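PDB 3VGP: transmembrane oligosaccharyl transferase, putative from Archaeoglobus fulgidus, which is a putative membrane-embedded oligosaccharyl transferase of the AglB family, represented here by its C-terminal globular domain. Local coordinates for residues P31-S37 with R84-V90. The protein carries 1 engineered substitution. Residues are numbered along the deposited sequence.
Sequences PEYSVMS and RGVRYVV
Start from two short parallel strands, Val35-Met36 beside Tyr88-Val90, with Val35 opposite Tyr88 (CA-CA 4.9 Å) and Met36 opposite Val89 (4.8 Å). The backbone bonds climb the ladder in turn: Tyr88 N gives to Ser34 O (3.0 Å), Met36 N to Tyr88 O (2.8 Å) and Val90 N to Met36 O (3.0 Å). Ser34 O also accepts from Arg87 N (2.9 Å). Past the last backbone bond, a water donates to Val90 O (2.8 Å) and is hydrogen-bonded to Ser37 OG (2.6 Å).

At the other end, the preceding helix ends in a Schellman motif, with Gly85 the first residue to leave helical phi/psi (72/22); a CB there would run into Pro31 CB. Arg84 O accepts a weak bond from Tyr33 N (3.4 Å). The Arg84 side chain (chi1 and chi2 both m) lays CB over the Tyr33 ring face, 4.2 Å from its centroid, while NH1 makes a salt bridge with Glu32 OE2 (3.0 Å). Asp64 takes both Arg84 NE and Tyr33 OH.

Val86 CG2 meets Tyr33 CE2 at 3.6 Å, and Val86 CG1 meets Met36 CB (selenomethionine) at 4.0 Å. Met36 and Val89 share a face packed on helix 58-69; Val35 and Tyr88 occupy the other, where Tyr88 OH bonds Ser18 of helix 6-20. Strand 156-161 flanks 88-91 on its far edge; outside 35-36, Ser34 and Val35 bond through their backbones to Ala52 and Val53. Both segments belong to the AglB core family region; joined largely through helices, their strands form the parallel pair at one side of a mixed sheet in an alpha/beta fold.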
ATOM      1  N   PRO A  31      -4.386  -7.666 -14.447  1.00 29.22           N
ATOM      2  CA  PRO A  31      -4.894  -6.702 -13.462  1.00 27.49           C
ATOM      3  C   PRO A  31      -4.600  -5.254 -13.852  1.00 26.34           C
ATOM      4  O   PRO A  31      -3.663  -4.994 -14.611  1.00 26.74           O
ATOM      5  CB  PRO A  31      -4.156  -7.099 -12.184  1.00 28.67           C
ATOM      6  CG  PRO A  31      -3.946  -8.570 -12.358  1.00 30.64           C
ATOM      7  CD  PRO A  31      -3.508  -8.657 -13.800  1.00 30.33           C
ATOM      8  N   GLU A  32      -5.394  -4.314 -13.336  1.00 22.63           N
ATOM      9  CA  GLU A  32      -5.156  -2.902 -13.630  1.00 22.11           C
ATOM     10  C   GLU A  32      -3.714  -2.621 -13.230  1.00 22.01           C
ATOM     11  O   GLU A  32      -2.981  -1.932 -13.938  1.00 23.10           O
ATOM     12  CB  GLU A  32      -6.123  -2.012 -12.853  1.00 23.68           C
ATOM     13  CG  GLU A  32      -7.571  -2.170 -13.282  1.00 29.41           C
ATOM     14  CD  GLU A  32      -8.438  -1.021 -12.818  1.00 30.35           C
ATOM     15  OE1 GLU A  32      -8.105   0.138 -13.145  1.00 34.43           O
ATOM     16  OE2 GLU A  32      -9.452  -1.271 -12.135  1.00 33.23           O
ATOM     17  N   TYR A  33      -3.319  -3.152 -12.076  1.00 19.34           N
ATOM     18  CA  TYR A  33      -1.944  -3.054 -11.604  1.00 17.53           C
ATOM     19  C   TYR A  33      -1.723  -4.095 -10.513  1.00 17.73           C
ATOM     20  O   TYR A  33      -2.670  -4.533  -9.862  1.00 18.33           O
ATOM     21  CB  TYR A  33      -1.552  -1.635 -11.146  1.00 16.83           C
ATOM     22  CG  TYR A  33      -2.346  -1.003 -10.033  1.00 16.57           C
ATOM     23  CD1 TYR A  33      -3.504  -0.278 -10.300  1.00 17.06           C
ATOM     24  CD2 TYR A  33      -1.893  -1.066  -8.715  1.00 16.97           C
ATOM     25  CE1 TYR A  33      -4.195   0.381  -9.280  1.00 16.24           C
ATOM     26  CE2 TYR A  33      -2.574  -0.413  -7.688  1.00 17.39           C
ATOM     27  CZ  TYR A  33      -3.721   0.308  -7.977  1.00 19.32           C
ATOM     28  OH  TYR A  33      -4.392   0.956  -6.965  1.00 19.12           O
ATOM     29  N   SER A  34      -0.471  -4.498 -10.335  1.00 17.03           N
ATOM     30  CA  SER A  34      -0.122  -5.554  -9.393  1.00 17.72           C
ATOM     31  C   SER A  34       0.282  -5.177  -7.982  1.00 17.58           C
ATOM     32  O   SER A  34       0.077  -5.957  -7.053  1.00 16.19           O
ATOM     33  CB  SER A  34       1.002  -6.402  -9.988  1.00 21.43           C
ATOM     34  OG  SER A  34       0.603  -6.977 -11.217  1.00 26.52           O
ATOM     35  N   VAL A  35       0.866  -3.999  -7.822  1.00 16.42           N
ATOM     36  CA  VAL A  35       1.340  -3.584  -6.512  1.00 16.19           C
ATOM     37  C   VAL A  35       0.667  -2.331  -5.983  1.00 16.26           C
ATOM     38  O   VAL A  35       0.588  -1.318  -6.677  1.00 16.25           O
ATOM     39  CB  VAL A  35       2.866  -3.339  -6.548  1.00 16.61           C
ATOM     40  CG1 VAL A  35       3.367  -2.922  -5.164  1.00 16.78           C
ATOM     41  CG2 VAL A  35       3.581  -4.593  -7.039  1.00 17.08           C
HETATM   42  N   MSE A  36       0.167  -2.414  -4.757  1.00 16.68           N
HETATM   43  CA  MSE A  36      -0.451  -1.261  -4.124  1.00 19.32           C
HETATM   44  C   MSE A  36       0.459  -0.765  -3.015  1.00 20.13           C
HETATM   45  O   MSE A  36       0.726  -1.486  -2.051  1.00 18.06           O
HETATM   46  CB  MSE A  36      -1.804  -1.604  -3.524  1.00 23.99           C
HETATM   47  CG  MSE A  36      -2.368  -0.439  -2.746  1.00 29.75           C
HETATM   48 SE   MSE A  36      -4.068  -0.857  -2.038  1.00 46.33          SE
HETATM   49  CE  MSE A  36      -5.097  -0.613  -3.627  1.00 32.55           C
ATOM     50  N   SER A  37       0.930   0.468  -3.151  1.00 20.32           N
ATOM     51  CA  SER A  37       1.821   1.049  -2.157  1.00 21.62           C
ATOM     52  C   SER A  37       1.626   2.559  -2.157  1.00 22.71           C
ATOM     53  O   SER A  37       0.946   3.100  -3.033  1.00 20.90           O
ATOM     54  CB  SER A  37       3.274   0.708  -2.506  1.00 25.12           C
ATOM     55  OG  SER A  37       4.159   1.056  -1.454  1.00 33.58           O
ATOM     56  N   ARG A  84      -8.826  -3.617  -8.503  1.00 20.05           N
ATOM     57  CA  ARG A  84      -7.623  -3.359  -9.285  1.00 18.64           C
ATOM     58  C   ARG A  84      -6.826  -4.610  -9.630  1.00 18.03           C
ATOM     59  O   ARG A  84      -5.886  -4.541 -10.420  1.00 19.50           O
ATOM     60  CB  ARG A  84      -6.708  -2.375  -8.550  1.00 16.42           C
ATOM     61  CG  ARG A  84      -7.372  -1.071  -8.149  1.00 19.26           C
ATOM     62  CD  ARG A  84      -7.923  -0.307  -9.344  1.00 21.51           C
ATOM     63  NE  ARG A  84      -8.479   0.970  -8.902  1.00 21.64           N
ATOM     64  CZ  ARG A  84      -9.254   1.757  -9.637  1.00 27.43           C
ATOM     65  NH1 ARG A  84      -9.581   1.410 -10.877  1.00 26.83           N
ATOM     66  NH2 ARG A  84      -9.711   2.894  -9.124  1.00 25.82           N
ATOM     67  N   GLY A  85      -7.189  -5.745  -9.034  1.00 17.31           N
ATOM     68  CA  GLY A  85      -6.479  -6.985  -9.306  1.00 17.85           C
ATOM     69  C   GLY A  85      -5.089  -7.048  -8.691  1.00 18.28           C
ATOM     70  O   GLY A  85      -4.231  -7.820  -9.128  1.00 19.32           O
ATOM     71  N   VAL A  86      -4.873  -6.236  -7.666  1.00 17.33           N
ATOM     72  CA  VAL A  86      -3.597  -6.176  -6.964  1.00 17.28           C
ATOM     73  C   VAL A  86      -3.223  -7.514  -6.338  1.00 16.34           C
ATOM     74  O   VAL A  86      -4.069  -8.193  -5.759  1.00 16.99           O
ATOM     75  CB  VAL A  86      -3.648  -5.095  -5.852  1.00 20.22           C
ATOM     76  CG1 VAL A  86      -2.532  -5.313  -4.843  1.00 24.44           C
ATOM     77  CG2 VAL A  86      -3.534  -3.714  -6.480  1.00 22.27           C
ATOM     78  N   ARG A  87      -1.953  -7.889  -6.470  1.00 16.90           N
ATOM     79  CA  ARG A  87      -1.458  -9.132  -5.887  1.00 16.03           C
ATOM     80  C   ARG A  87      -0.707  -8.828  -4.599  1.00 17.65           C
ATOM     81  O   ARG A  87      -0.772  -9.595  -3.637  1.00 15.79           O
ATOM     82  CB  ARG A  87      -0.511  -9.851  -6.845  1.00 18.12           C
ATOM     83  CG  ARG A  87       0.117 -11.090  -6.229  1.00 17.28           C
ATOM     84  CD  ARG A  87       0.995 -11.837  -7.216  1.00 20.96           C
ATOM     85  NE  ARG A  87       1.566 -13.037  -6.613  1.00 21.97           N
ATOM     86  CZ  ARG A  87       2.417 -13.850  -7.229  1.00 23.22           C
ATOM     87  NH1 ARG A  87       2.886 -14.915  -6.596  1.00 21.56           N
ATOM     88  NH2 ARG A  87       2.797 -13.596  -8.477  1.00 24.45           N
ATOM     89  N   TYR A  88      -0.001  -7.702  -4.591  1.00 15.44           N
ATOM     90  CA  TYR A  88       0.776  -7.301  -3.425  1.00 14.46           C
ATOM     91  C   TYR A  88       0.418  -5.937  -2.865  1.00 14.12           C
ATOM     92  O   TYR A  88       0.134  -4.991  -3.604  1.00 14.77           O
ATOM     93  CB  TYR A  88       2.267  -7.287  -3.763  1.00 14.38           C
ATOM     94  CG  TYR A  88       2.840  -8.630  -4.154  1.00 13.98           C
ATOM     95  CD1 TYR A  88       2.821  -9.700  -3.264  1.00 13.36           C
ATOM     96  CD2 TYR A  88       3.412  -8.823  -5.409  1.00 17.67           C
ATOM     97  CE1 TYR A  88       3.363 -10.936  -3.614  1.00 15.50           C
ATOM     98  CE2 TYR A  88       3.956 -10.059  -5.772  1.00 17.52           C
ATOM     99  CZ  TYR A  88       3.925 -11.107  -4.867  1.00 17.12           C
ATOM    100  OH  TYR A  88       4.455 -12.333  -5.208  1.00 19.06           O
ATOM    101  N   VAL A  89       0.442  -5.856  -1.539  1.00 15.27           N
ATOM    102  CA  VAL A  89       0.205  -4.615  -0.818  1.00 14.13           C
ATOM    103  C   VAL A  89       1.476  -4.447   0.014  1.00 15.50           C
ATOM    104  O   VAL A  89       1.918  -5.386   0.674  1.00 17.09           O
ATOM    105  CB  VAL A  89      -1.013  -4.713   0.125  1.00 15.85           C
ATOM    106  CG1 VAL A  89      -1.107  -3.454   0.967  1.00 16.78           C
ATOM    107  CG2 VAL A  89      -2.290  -4.879  -0.692  1.00 18.26           C
ATOM    108  N   VAL A  90       2.065  -3.259  -0.015  1.00 16.10           N
ATOM    109  CA  VAL A  90       3.310  -3.036   0.712  1.00 16.23           C
ATOM    110  C   VAL A  90       3.196  -1.924   1.742  1.00 16.04           C
ATOM    111  O   VAL A  90       2.664  -0.855   1.451  1.00 16.29           O
ATOM    112  CB  VAL A  90       4.450  -2.681  -0.266  1.00 18.30           C
ATOM    113  CG1 VAL A  90       5.784  -2.653   0.470  1.00 21.13           C
ATOM    114  CG2 VAL A  90       4.484  -3.687  -1.405  1.00 21.87           C
TER
HETATM  115  O   HOH W   1       3.459   1.770   0.959  1.00 24.70           O